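Local coordinates for adhesion and penetration protein autotransporter (Haemophilus influenzae, PDB 3SYJ), which promotes bacterial adherence to and invasion of host cells, self-associates in bacterial aggregation, and is probably a serine protease, at residues A307-P312 against D355-A360; G361-E366 against Q377-A382; L313-K318 against Y330-N335; I302-A307 against N336-Y341. All coordinates share one frame; numbering follows the deposited sequence.

Contact 1. Residues A307-P312 against D355-A360; sequences ANMSLP and DINQGA
The backbone N-H of A307 is donated to the carbonyl of N357 (N to O 2.9 Å) in a slightly bent bond, 153° at the hydrogen, and A307 CB rests against the same N357 O at 3.3 Å. With CG anti to the backbone N (chi1 -173°), the N357 amide lies beside that methyl, its OD1 3.6 Å from A307 CB. OD1 itself accepts from G359 N at 3.0 Å, an Asx turn that fixes the amide's rotation as the chain leaves strand 356-357. That strand, parallel to 379-380, belongs to the start of the beta-helix of the Hap passenger domain; 301-308 is a neighbouring strand that pairs antiparallel with 289-294. G359 N lies 3.7 Å from A307 CB. M309, its chain bent at chi2 and chi3, crosses N357 at about a right angle and sets its CE 3.3 Å from the amide ND2. At the end of the strand, N308 to L311 form a type I turn that is also an Asx turn: N308 OD1 takes both S310 N and, at 2.7 Å, S310 OG, the two donors arriving from one face of its plane. Q358 points away from 307-312 at CB, and its OE1 accepts from the W379 indole NE1.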
loop_
_atom_site.group_PDB
_atom_site.type_symbol
_atom_site.label_atom_id
_atom_site.label_comp_id
_atom_site.label_asym_id
_atom_site.label_seq_id
_atom_site.Cartn_x
_atom_site.Cartn_y
_atom_site.Cartn_z
ATOM N N ALA A 307 -62.066 -45.389 1.603
ATOM C CA ALA A 307 -62.192 -45.762 2.998
ATOM C C ALA A 307 -63.632 -46.163 3.242
ATOM O O ALA A 307 -64.548 -45.404 2.938
ATOM C CB ALA A 307 -61.812 -44.612 3.894
ATOM N N ASN A 308 -63.826 -47.359 3.786
ATOM C CA ASN A 308 -65.162 -47.845 4.100
ATOM C C ASN A 308 -65.487 -47.743 5.599
ATOM O O ASN A 308 -64.995 -48.528 6.409
ATOM C CB ASN A 308 -65.331 -49.273 3.590
ATOM C CG ASN A 308 -66.736 -49.785 3.769
ATOM O OD1 ASN A 308 -67.534 -49.193 4.497
ATOM N ND2 ASN A 308 -67.052 -50.892 3.109
ATOM N N MET A 309 -66.320 -46.774 5.962
ATOM C CA MET A 309 -66.611 -46.483 7.364
ATOM C C MET A 309 -67.498 -47.523 8.027
ATOM O O MET A 309 -67.622 -47.548 9.251
ATOM C CB MET A 309 -67.266 -45.110 7.495
ATOM C CG MET A 309 -66.418 -43.993 6.942
ATOM S SD MET A 309 -64.886 -43.834 7.868
ATOM C CE MET A 309 -63.778 -43.396 6.537
ATOM N N SER A 310 -68.129 -48.372 7.227
ATOM C CA SER A 310 -68.978 -49.411 7.790
ATOM C C SER A 310 -68.141 -50.607 8.246
ATOM O O SER A 310 -68.650 -51.513 8.904
ATOM C CB SER A 310 -70.053 -49.843 6.792
ATOM O OG SER A 310 -69.501 -50.637 5.757
ATOM N N LEU A 311 -66.856 -50.596 7.894
ATOM C CA LEU A 311 -65.926 -51.646 8.311
ATOM C C LEU A 311 -65.151 -51.231 9.559
ATOM O O LEU A 311 -64.959 -50.038 9.811
ATOM C CB LEU A 311 -64.942 -51.980 7.185
ATOM C CG LEU A 311 -65.551 -52.501 5.889
ATOM C CD1 LEU A 311 -64.468 -52.865 4.884
ATOM C CD2 LEU A 311 -66.433 -53.692 6.197
ATOM N N PRO A 312 -64.692 -52.223 10.338
ATOM C CA PRO A 312 -63.958 -51.967 11.582
ATOM C C PRO A 312 -62.615 -51.306 11.304
ATOM O O PRO A 312 -61.961 -51.627 10.307
ATOM C CB PRO A 312 -63.722 -53.372 12.154
ATOM C CG PRO A 312 -64.618 -54.285 11.383
ATOM C CD PRO A 312 -64.791 -53.662 10.042
ATOM N N ASP A 355 -66.372 -34.502 -0.611
ATOM C CA ASP A 355 -65.234 -34.872 0.214
ATOM C C ASP A 355 -64.769 -36.261 -0.184
ATOM O O ASP A 355 -65.573 -37.111 -0.576
ATOM C CB ASP A 355 -65.610 -34.880 1.689
ATOM C CG ASP A 355 -65.832 -33.500 2.234
ATOM O OD1 ASP A 355 -65.486 -32.529 1.531
ATOM O OD2 ASP A 355 -66.352 -33.387 3.361
ATOM N N ILE A 356 -63.465 -36.485 -0.083
ATOM C CA ILE A 356 -62.889 -37.782 -0.393
ATOM C C ILE A 356 -61.973 -38.274 0.719
ATOM O O ILE A 356 -61.021 -37.594 1.113
ATOM C CB ILE A 356 -62.106 -37.752 -1.712
ATOM C CG1 ILE A 356 -63.060 -37.500 -2.881
ATOM C CG2 ILE A 356 -61.342 -39.064 -1.904
ATOM C CD1 ILE A 356 -63.967 -38.672 -3.186
ATOM N N ASN A 357 -62.258 -39.456 1.228
ATOM C CA ASN A 357 -61.396 -40.198 2.111
ATOM C C ASN A 357 -61.003 -41.512 1.466
ATOM O O ASN A 357 -61.729 -42.463 1.450
ATOM C CB ASN A 357 -62.059 -40.428 3.462
ATOM C CG ASN A 357 -61.142 -41.051 4.482
ATOM O OD1 ASN A 357 -60.045 -41.445 4.207
ATOM N ND2 ASN A 357 -61.605 -41.100 5.670
ATOM N N GLN A 358 -59.815 -41.485 0.911
ATOM C CA GLN A 358 -59.222 -42.582 0.215
ATOM C C GLN A 358 -58.681 -43.702 1.132
ATOM O O GLN A 358 -58.311 -44.740 0.687
ATOM C CB GLN A 358 -58.141 -42.011 -0.682
ATOM C CG GLN A 358 -58.218 -42.423 -2.113
ATOM C CD GLN A 358 -57.206 -41.757 -3.003
ATOM O OE1 GLN A 358 -56.844 -40.639 -2.805
ATOM N NE2 GLN A 358 -56.777 -42.451 -3.971
ATOM N N GLY A 359 -58.665 -43.457 2.418
ATOM C CA GLY A 359 -58.083 -44.377 3.344
ATOM C C GLY A 359 -56.613 -44.573 3.113
ATOM O O GLY A 359 -55.865 -43.647 3.220
ATOM N N ALA A 360 -56.216 -45.787 2.766
ATOM C CA ALA A 360 -54.796 -46.058 2.521
ATOM C C ALA A 360 -54.416 -45.867 1.053
ATOM O O ALA A 360 -53.243 -45.995 0.675
ATOM C CB ALA A 360 -54.430 -47.461 2.979
#

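Contact 2. Residues G361-E366 against Q377-A382; sequences GGLYFE and QTWQGA
W379 reaches in from strand 379-380 to meet L363 tip to tip. Its CG is anti to the backbone N (chi1 175°), and the indole presents one face to a leucine methyl: L363 CD1 stands 3.9 Å from the centroid of the W379 five-membered ring, 29° off the normal, a CH-pi contact in which CD1 comes nearest to CE2, at 3.5 Å. The opposite face is covered near its rim by the backbone N of G381. W379 NE1 donates to Q358 OE1, which, with the two covered faces, would hold the indole's rotation. G381 CA then passes 3.5 Å from G361 O. That oxygen accepts the N-H of A382 (N to O 2.8 Å), straight at the hydrogen (176°), though A382 N sits above the G361 carbonyl plane. A382 CB packs on G362 CA at 3.8 Å. Glycine suits this close approach: at G381 a CB would clash with G361 O and W379 CZ2, and at G362 it would crowd A382 CB. Strand 363-366 lies in the parallel sheet between 340-343 and 384-386, L363 packing also on F342 and W394 inside the beta-helix; strand 379-380 runs beside 356-357, whose I356 touches W379.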
loop_
_atom_site.group_PDB
_atom_site.type_symbol
_atom_site.label_atom_id
_atom_site.label_comp_id
_atom_site.label_asym_id
_atom_site.label_seq_id
_atom_site.Cartn_x
_atom_site.Cartn_y
_atom_site.Cartn_z
ATOM N N GLY A 361 -55.413 -45.573 0.224
ATOM C CA GLY A 361 -55.159 -45.258 -1.169
ATOM C C GLY A 361 -54.510 -43.888 -1.265
ATOM O O GLY A 361 -54.842 -42.982 -0.495
ATOM N N GLY A 362 -53.578 -43.743 -2.203
ATOM C CA GLY A 362 -52.894 -42.480 -2.421
ATOM C C GLY A 362 -53.086 -41.957 -3.833
ATOM O O GLY A 362 -53.852 -42.532 -4.614
ATOM N N LEU A 363 -52.390 -40.871 -4.160
ATOM C CA LEU A 363 -52.487 -40.255 -5.484
ATOM C C LEU A 363 -51.132 -40.105 -6.179
ATOM O O LEU A 363 -50.186 -39.556 -5.617
ATOM C CB LEU A 363 -53.134 -38.875 -5.377
ATOM C CG LEU A 363 -54.553 -38.731 -4.834
ATOM C CD1 LEU A 363 -54.774 -37.287 -4.434
ATOM C CD2 LEU A 363 -55.563 -39.168 -5.884
ATOM N N TYR A 364 -51.052 -40.587 -7.413
ATOM C CA TYR A 364 -49.887 -40.358 -8.261
ATOM C C TYR A 364 -50.268 -39.429 -9.400
ATOM O O TYR A 364 -51.293 -39.631 -10.055
ATOM C CB TYR A 364 -49.359 -41.678 -8.832
ATOM C CG TYR A 364 -48.614 -42.530 -7.828
ATOM C CD1 TYR A 364 -49.288 -43.191 -6.813
ATOM C CD2 TYR A 364 -47.237 -42.673 -7.898
ATOM C CE1 TYR A 364 -48.609 -43.973 -5.888
ATOM C CE2 TYR A 364 -46.551 -43.450 -6.980
ATOM C CZ TYR A 364 -47.243 -44.095 -5.977
ATOM O OH TYR A 364 -46.562 -44.870 -5.067
ATOM N N PHE A 365 -49.455 -38.404 -9.631
ATOM C CA PHE A 365 -49.690 -37.507 -10.756
ATOM C C PHE A 365 -48.502 -37.517 -11.712
ATOM O O PHE A 365 -47.363 -37.277 -11.306
ATOM C CB PHE A 365 -49.999 -36.083 -10.281
ATOM C CG PHE A 365 -51.325 -35.950 -9.566
ATOM C CD1 PHE A 365 -52.503 -35.781 -10.282
ATOM C CD2 PHE A 365 -51.391 -35.992 -8.179
ATOM C CE1 PHE A 365 -53.727 -35.654 -9.627
ATOM C CE2 PHE A 365 -52.612 -35.868 -7.518
ATOM C CZ PHE A 365 -53.783 -35.696 -8.248
ATOM N N GLU A 366 -48.773 -37.824 -12.977
ATOM C CA GLU A 366 -47.762 -37.734 -14.027
ATOM C C GLU A 366 -48.199 -36.678 -15.047
ATOM O O GLU A 366 -49.139 -36.893 -15.800
ATOM C CB GLU A 366 -47.566 -39.095 -14.693
ATOM C CG GLU A 366 -46.848 -39.053 -16.022
ATOM C CD GLU A 366 -45.354 -39.262 -15.896
ATOM O OE1 GLU A 366 -44.942 -40.408 -15.602
ATOM O OE2 GLU A 366 -44.593 -38.288 -16.111
ATOM N N GLN A 377 -64.870 -28.983 -0.691
ATOM C CA GLN A 377 -64.561 -30.403 -0.594
ATOM C C GLN A 377 -63.118 -30.611 -0.138
ATOM O O GLN A 377 -62.219 -29.868 -0.543
ATOM C CB GLN A 377 -64.809 -31.095 -1.933
ATOM C CG GLN A 377 -66.283 -31.291 -2.273
ATOM C CD GLN A 377 -66.932 -30.029 -2.813
ATOM O OE1 GLN A 377 -66.254 -29.134 -3.307
ATOM N NE2 GLN A 377 -68.253 -29.955 -2.719
ATOM N N THR A 378 -62.905 -31.612 0.712
ATOM C CA THR A 378 -61.567 -31.928 1.228
ATOM C C THR A 378 -61.022 -33.259 0.700
ATOM O O THR A 378 -61.771 -34.077 0.161
ATOM C CB THR A 378 -61.556 -31.974 2.769
ATOM O OG1 THR A 378 -62.448 -32.997 3.224
ATOM C CG2 THR A 378 -61.984 -30.631 3.350
ATOM N N TRP A 379 -59.715 -33.471 0.844
ATOM C CA TRP A 379 -59.121 -34.769 0.514
ATOM C C TRP A 379 -58.301 -35.331 1.667
ATOM O O TRP A 379 -57.727 -34.587 2.459
ATOM C CB TRP A 379 -58.237 -34.701 -0.737
ATOM C CG TRP A 379 -57.516 -36.008 -1.029
ATOM C CD1 TRP A 379 -58.022 -37.079 -1.706
ATOM C CD2 TRP A 379 -56.171 -36.370 -0.660
ATOM N NE1 TRP A 379 -57.087 -38.086 -1.778
ATOM C CE2 TRP A 379 -55.940 -37.675 -1.151
ATOM C CE3 TRP A 379 -55.145 -35.721 0.040
ATOM C CZ2 TRP A 379 -54.723 -38.349 -0.960
ATOM C CZ3 TRP A 379 -53.932 -36.389 0.225
ATOM C CH2 TRP A 379 -53.735 -37.692 -0.272
ATOM N N GLN A 380 -58.238 -36.658 1.723
ATOM C CA GLN A 380 -57.526 -37.382 2.765
ATOM C C GLN A 380 -57.149 -38.761 2.234
ATOM O O GLN A 380 -58.013 -39.503 1.759
ATOM C CB GLN A 380 -58.429 -37.537 3.986
ATOM C CG GLN A 380 -57.730 -38.066 5.221
ATOM C CD GLN A 380 -58.661 -38.183 6.408
ATOM O OE1 GLN A 380 -59.881 -38.192 6.257
ATOM N NE2 GLN A 380 -58.085 -38.285 7.600
ATOM N N GLY A 381 -55.869 -39.106 2.305
ATOM C CA GLY A 381 -55.401 -40.377 1.786
ATOM C C GLY A 381 -53.946 -40.643 2.123
ATOM O O GLY A 381 -53.348 -39.946 2.953
ATOM N N ALA A 382 -53.364 -41.648 1.476
ATOM C CA ALA A 382 -52.015 -42.077 1.822
ATOM C C ALA A 382 -51.005 -40.953 1.624
ATOM O O ALA A 382 -50.079 -40.786 2.428
ATOM C CB ALA A 382 -51.622 -43.285 1.018
#

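Contact 3. Residues L313-K318 against Y330-N335; sequences LKEKDK and YSPRLN
The Y330 ring is sandwiched between the carboxylate of D317 and the backbone of P332. D317 crosses the tyrosine side chain at about a right angle, yet its carboxylate is stacked almost parallel to the ring, planes 14° apart, with D317 CG 3.6 Å above the plane toward the rim. P332 N covers the opposite face, and E315 O lies near the ring plane at the edge, 3.1 Å from Y330 CD2. The second flat group, the R333 guanidinium, has L313 N over one face, again toward its rim, and bonds L311 O through NE. The backbones are joined by one antiparallel hydrogen-bonded pair, E315 with Y330, E315 N to Y330 O 2.9 Å and Y330 N to E315 O 2.8 Å, with both side chains on the same face and pointing the same way. E315 CB packs on P332 CG at 3.4 Å. S331 caps the short helix 332-335: its OG, anti to the backbone N (chi1 -174°), donates to L313 O at 2.8 Å and accepts weakly from L334 N at 3.4 Å. L313 CD1 adds an apolar contact with L334 CG, 4.2 Å away. D317 also forms a salt bridge to K100 and accepts from R101 N and K318 N, tying this hairpin-like excursion to the S6 peptidase region. K100 and the backbone N-H groups of R101 and K318 around the buried carboxylate are consistent with an ionised D317, and the one S331 hydroxyl serves both the hairpin backbone and the helix start.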
loop_
_atom_site.group_PDB
_atom_site.type_symbol
_atom_site.label_atom_id
_atom_site.label_comp_id
_atom_site.label_asym_id
_atom_site.label_seq_id
_atom_site.Cartn_x
_atom_site.Cartn_y
_atom_site.Cartn_z
ATOM N N LEU A 313 -62.214 -50.393 12.180
ATOM C CA LEU A 313 -60.904 -49.773 12.081
ATOM C C LEU A 313 -59.797 -50.815 12.303
ATOM O O LEU A 313 -58.711 -50.715 11.729
ATOM C CB LEU A 313 -60.796 -48.641 13.104
ATOM C CG LEU A 313 -59.626 -47.676 12.933
ATOM C CD1 LEU A 313 -59.461 -47.310 11.464
ATOM C CD2 LEU A 313 -59.836 -46.438 13.791
ATOM N N LYS A 314 -60.093 -51.813 13.136
ATOM C CA LYS A 314 -59.171 -52.917 13.411
ATOM C C LYS A 314 -59.855 -54.264 13.222
ATOM O O LYS A 314 -61.013 -54.439 13.589
ATOM C CB LYS A 314 -58.663 -52.850 14.848
ATOM C CG LYS A 314 -58.258 -51.477 15.314
ATOM C CD LYS A 314 -56.826 -51.157 14.954
ATOM C CE LYS A 314 -56.315 -49.994 15.798
ATOM N NZ LYS A 314 -57.079 -48.734 15.542
ATOM N N GLU A 315 -59.129 -55.222 12.668
ATOM C CA GLU A 315 -59.647 -56.573 12.538
ATOM C C GLU A 315 -58.497 -57.559 12.388
ATOM O O GLU A 315 -57.365 -57.168 12.099
ATOM C CB GLU A 315 -60.595 -56.669 11.344
ATOM C CG GLU A 315 -61.565 -57.837 11.416
ATOM C CD GLU A 315 -62.606 -57.795 10.311
ATOM O OE1 GLU A 315 -63.731 -57.320 10.573
ATOM O OE2 GLU A 315 -62.296 -58.226 9.180
ATOM N N LYS A 316 -58.791 -58.839 12.583
ATOM C CA LYS A 316 -57.782 -59.874 12.439
ATOM C C LYS A 316 -57.623 -60.269 10.977
ATOM O O LYS A 316 -58.579 -60.677 10.325
ATOM C CB LYS A 316 -58.140 -61.094 13.291
ATOM C CG LYS A 316 -57.129 -62.228 13.221
ATOM C CD LYS A 316 -57.396 -63.259 14.313
ATOM C CE LYS A 316 -56.565 -64.523 14.113
ATOM N NZ LYS A 316 -56.842 -65.533 15.176
ATOM N N ASP A 317 -56.402 -60.149 10.473
ATOM C CA ASP A 317 -56.109 -60.423 9.077
ATOM C C ASP A 317 -56.044 -61.925 8.822
ATOM O O ASP A 317 -56.098 -62.728 9.755
ATOM C CB ASP A 317 -54.781 -59.766 8.703
ATOM C CG ASP A 317 -54.721 -59.332 7.258
ATOM O OD1 ASP A 317 -55.523 -59.827 6.438
ATOM O OD2 ASP A 317 -53.857 -58.490 6.943
ATOM N N LYS A 318 -55.929 -62.295 7.553
ATOM C CA LYS A 318 -55.850 -63.691 7.158
ATOM C C LYS A 318 -54.631 -64.347 7.789
ATOM O O LYS A 318 -53.532 -63.794 7.751
ATOM C CB LYS A 318 -55.776 -63.817 5.630
ATOM C CG LYS A 318 -57.101 -63.565 4.903
ATOM C CD LYS A 318 -56.934 -63.482 3.368
ATOM C CE LYS A 318 -56.395 -62.112 2.897
ATOM N NZ LYS A 318 -56.361 -61.944 1.404
ATOM N N TYR A 330 -55.121 -55.810 11.234
ATOM C CA TYR A 330 -55.120 -54.922 10.075
ATOM C C TYR A 330 -56.296 -53.954 10.083
ATOM O O TYR A 330 -57.048 -53.938 11.024
ATOM C CB TYR A 330 -55.003 -55.700 8.776
ATOM C CG TYR A 330 -56.272 -56.207 8.236
ATOM C CD1 TYR A 330 -56.684 -55.885 6.976
ATOM C CD2 TYR A 330 -57.077 -57.029 8.980
ATOM C CE1 TYR A 330 -57.845 -56.366 6.495
ATOM C CE2 TYR A 330 -58.214 -57.489 8.505
ATOM C CZ TYR A 330 -58.604 -57.162 7.264
ATOM O OH TYR A 330 -59.745 -57.654 6.792
ATOM N N SER A 331 -56.423 -53.122 9.045
ATOM C CA SER A 331 -57.473 -52.115 9.021
ATOM C C SER A 331 -58.337 -52.259 7.774
ATOM O O SER A 331 -58.045 -51.665 6.737
ATOM C CB SER A 331 -56.859 -50.720 9.071
ATOM O OG SER A 331 -57.867 -49.731 9.194
ATOM N N PRO A 332 -59.412 -53.050 7.870
ATOM C CA PRO A 332 -60.281 -53.283 6.709
ATOM C C PRO A 332 -60.852 -51.965 6.192
ATOM O O PRO A 332 -61.075 -51.813 4.991
ATOM C CB PRO A 332 -61.417 -54.147 7.278
ATOM C CG PRO A 332 -60.912 -54.672 8.577
ATOM C CD PRO A 332 -59.935 -53.668 9.098
ATOM N N ARG A 333 -61.084 -51.028 7.107
ATOM C CA ARG A 333 -61.652 -49.722 6.785
ATOM C C ARG A 333 -60.719 -48.866 5.927
ATOM O O ARG A 333 -61.149 -48.255 4.953
ATOM C CB ARG A 333 -61.999 -48.973 8.073
ATOM C CG ARG A 333 -62.365 -47.509 7.875
ATOM C CD ARG A 333 -62.679 -46.844 9.210
ATOM N NE ARG A 333 -63.804 -47.498 9.876
ATOM C CZ ARG A 333 -64.266 -47.175 11.080
ATOM N NH1 ARG A 333 -63.701 -46.196 11.771
ATOM N NH2 ARG A 333 -65.297 -47.838 11.595
ATOM N N LEU A 334 -59.444 -48.816 6.298
ATOM C CA LEU A 334 -58.482 -48.002 5.571
ATOM C C LEU A 334 -57.965 -48.731 4.336
ATOM O O LEU A 334 -57.778 -48.121 3.286
ATOM C CB LEU A 334 -57.320 -47.591 6.478
ATOM C CG LEU A 334 -57.689 -46.725 7.685
ATOM C CD1 LEU A 334 -56.472 -46.451 8.550
ATOM C CD2 LEU A 334 -58.318 -45.420 7.254
ATOM N N ASN A 335 -57.746 -50.037 4.458
ATOM C CA ASN A 335 -57.188 -50.803 3.349
ATOM C C ASN A 335 -58.135 -50.888 2.173
ATOM O O ASN A 335 -57.731 -51.280 1.073
ATOM C CB ASN A 335 -56.798 -52.221 3.771
ATOM C CG ASN A 335 -56.218 -53.023 2.616
ATOM O OD1 ASN A 335 -55.164 -52.681 2.071
ATOM N ND2 ASN A 335 -56.914 -54.083 2.225
#

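Contact 4. Residues I302-A307 against N336-Y341; sequences IKITLA and NGETLY
T305 and E338 centre a buried, mainly polar contact in which the edge of strand 301-308 meets the loop from N336 that leads into strand 340-343 of the beta-helix. The two chain directions lie 123° apart, and no regular ladder forms; instead T305 is bonded through three of its atoms. Its carbonyl accepts the backbone N-H of E338 (T305 O to E338 N 3.1 Å), with G337 CA adding a CA-H...O contact to the same oxygen. Its N-H goes to the carboxylate, T305 N to E338 OE2 2.9 Å, on the anti lone pair, away from the other oxygen. Its hydroxyl, held between the backbone N and carbonyl carbon (chi1 61°), donates to the carbonyl of N336, OG1 to O 2.9 Å, nearly along the C=O axis. E338 CG also sits between its backbone N and carbonyl carbon (chi1 60°); the chain beyond is extended and crosses T305 at about a right angle. OE2 also lies 3.2 Å from I304 CA, and a water bridges it to K303 O. On the apolar side, I304 and L340 cross at about a right angle, I304 CG2 meeting L340 CD2 at 3.9 Å, with I292 touching both. The second carboxylate oxygen, OE1, bonds the T269 hydroxyl. With a backbone N-H and a water on one oxygen and a hydroxyl on the other, the buried carboxylate has polar partners that could support its charge, while T305 has its N-H, carbonyl and hydroxyl all engaged by one loop.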
loop_
_atom_site.group_PDB
_atom_site.type_symbol
_atom_site.label_atom_id
_atom_site.label_comp_id
_atom_site.label_asym_id
_atom_site.label_seq_id
_atom_site.Cartn_x
_atom_site.Cartn_y
_atom_site.Cartn_z
ATOM N N ILE A 302 -66.042 -44.452 -14.024
ATOM C CA ILE A 302 -65.189 -45.500 -13.462
ATOM C C ILE A 302 -65.452 -45.650 -11.966
ATOM O O ILE A 302 -65.351 -44.676 -11.225
ATOM C CB ILE A 302 -63.694 -45.171 -13.643
ATOM C CG1 ILE A 302 -63.343 -44.995 -15.125
ATOM C CG2 ILE A 302 -62.833 -46.251 -13.017
ATOM C CD1 ILE A 302 -63.470 -43.563 -15.640
ATOM N N LYS A 303 -65.785 -46.859 -11.517
ATOM C CA LYS A 303 -66.037 -47.090 -10.093
ATOM C C LYS A 303 -64.709 -47.203 -9.352
ATOM O O LYS A 303 -63.786 -47.846 -9.838
ATOM C CB LYS A 303 -66.843 -48.377 -9.884
ATOM C CG LYS A 303 -68.319 -48.300 -10.265
ATOM C CD LYS A 303 -69.071 -47.200 -9.500
ATOM C CE LYS A 303 -69.003 -47.366 -7.971
ATOM N NZ LYS A 303 -69.891 -48.443 -7.414
ATOM N N ILE A 304 -64.608 -46.590 -8.178
ATOM C CA ILE A 304 -63.409 -46.730 -7.354
ATOM C C ILE A 304 -63.768 -47.077 -5.904
ATOM O O ILE A 304 -64.898 -46.858 -5.471
ATOM C CB ILE A 304 -62.554 -45.456 -7.380
ATOM C CG1 ILE A 304 -63.307 -44.296 -6.730
ATOM C CG2 ILE A 304 -62.163 -45.117 -8.802
ATOM C CD1 ILE A 304 -62.533 -42.993 -6.682
ATOM N N THR A 305 -62.806 -47.623 -5.159
ATOM C CA THR A 305 -63.040 -47.967 -3.754
ATOM C C THR A 305 -62.288 -47.028 -2.825
ATOM O O THR A 305 -61.154 -46.645 -3.107
ATOM C CB THR A 305 -62.644 -49.420 -3.439
ATOM O OG1 THR A 305 -61.242 -49.604 -3.686
ATOM C CG2 THR A 305 -63.435 -50.381 -4.305
ATOM N N LEU A 306 -62.933 -46.657 -1.721
ATOM C CA LEU A 306 -62.370 -45.694 -0.780
ATOM C C LEU A 306 -62.405 -46.239 0.640
ATOM O O LEU A 306 -62.740 -47.404 0.862
ATOM C CB LEU A 306 -63.149 -44.375 -0.833
ATOM C CG LEU A 306 -63.347 -43.709 -2.194
ATOM C CD1 LEU A 306 -64.467 -42.686 -2.122
ATOM C CD2 LEU A 306 -62.066 -43.055 -2.673
ATOM N N ALA A 307 -62.066 -45.389 1.603
ATOM C CA ALA A 307 -62.192 -45.762 2.998
ATOM C C ALA A 307 -63.632 -46.163 3.242
ATOM O O ALA A 307 -64.548 -45.404 2.938
ATOM C CB ALA A 307 -61.812 -44.612 3.894
ATOM N N ASN A 336 -59.398 -50.540 2.404
ATOM C CA ASN A 336 -60.399 -50.609 1.343
ATOM C C ASN A 336 -60.104 -49.637 0.203
ATOM O O ASN A 336 -60.431 -49.905 -0.953
ATOM C CB ASN A 336 -61.814 -50.373 1.890
ATOM C CG ASN A 336 -62.891 -50.840 0.928
ATOM O OD1 ASN A 336 -63.639 -50.030 0.372
ATOM N ND2 ASN A 336 -62.960 -52.152 0.704
ATOM N N GLY A 337 -59.472 -48.516 0.537
ATOM C CA GLY A 337 -59.130 -47.505 -0.447
ATOM C C GLY A 337 -58.072 -47.957 -1.435
ATOM O O GLY A 337 -57.056 -48.534 -1.055
ATOM N N GLU A 338 -58.314 -47.703 -2.717
ATOM C CA GLU A 338 -57.324 -47.990 -3.746
ATOM C C GLU A 338 -56.524 -46.735 -4.107
ATOM O O GLU A 338 -56.981 -45.609 -3.915
ATOM C CB GLU A 338 -57.991 -48.569 -4.994
ATOM C CG GLU A 338 -59.028 -47.654 -5.643
ATOM C CD GLU A 338 -59.586 -48.224 -6.937
ATOM O OE1 GLU A 338 -58.811 -48.375 -7.902
ATOM O OE2 GLU A 338 -60.800 -48.518 -6.994
ATOM N N THR A 339 -55.320 -46.939 -4.619
ATOM C CA THR A 339 -54.482 -45.835 -5.059
ATOM C C THR A 339 -54.811 -45.491 -6.513
ATOM O O THR A 339 -55.098 -46.374 -7.316
ATOM C CB THR A 339 -52.995 -46.185 -4.877
ATOM O OG1 THR A 339 -52.695 -46.191 -3.477
ATOM C CG2 THR A 339 -52.093 -45.178 -5.583
ATOM N N LEU A 340 -54.800 -44.204 -6.845
ATOM C CA LEU A 340 -55.196 -43.777 -8.182
ATOM C C LEU A 340 -54.016 -43.173 -8.911
ATOM O O LEU A 340 -53.158 -42.545 -8.295
ATOM C CB LEU A 340 -56.323 -42.754 -8.111
ATOM C CG LEU A 340 -57.604 -43.198 -7.414
ATOM C CD1 LEU A 340 -58.465 -41.976 -7.144
ATOM C CD2 LEU A 340 -58.360 -44.240 -8.234
ATOM N N TYR A 341 -53.980 -43.365 -10.224
ATOM C CA TYR A 341 -52.887 -42.854 -11.042
ATOM C C TYR A 341 -53.444 -42.001 -12.172
ATOM O O TYR A 341 -54.199 -42.488 -13.013
ATOM C CB TYR A 341 -52.032 -44.001 -11.602
ATOM C CG TYR A 341 -50.876 -43.549 -12.475
ATOM C CD1 TYR A 341 -49.701 -43.061 -11.913
ATOM C CD2 TYR A 341 -50.957 -43.617 -13.863
ATOM C CE1 TYR A 341 -48.642 -42.642 -12.712
ATOM C CE2 TYR A 341 -49.904 -43.207 -14.668
ATOM C CZ TYR A 341 -48.751 -42.717 -14.090
ATOM O OH TYR A 341 -47.702 -42.308 -14.891
HETATM O O HOH W 1 -61.917 -50.176 -8.464
#

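Overall arrangement
From the N terminus, strand 301-308 supplies the first segment of contact 4 and then, through the shared A307, that of contact 1. The chain next makes the excursion closed by contact 3, which returns through helix 332-335. Contact 4 closes outside it at 336-341, and contact 1 later at 355-360; contact 3 therefore nests within both, whereas contacts 1 and 4 cross. Contact 2 follows in series, its loop of 367-376 opening after the others have closed. Q358 links three of them, bonding E338 of contact 4 and W379 of contact 2. Together they join strand 301-308, the excursion beside the peptidase region, and the successive beta-helix strands 340-343 and 363-366.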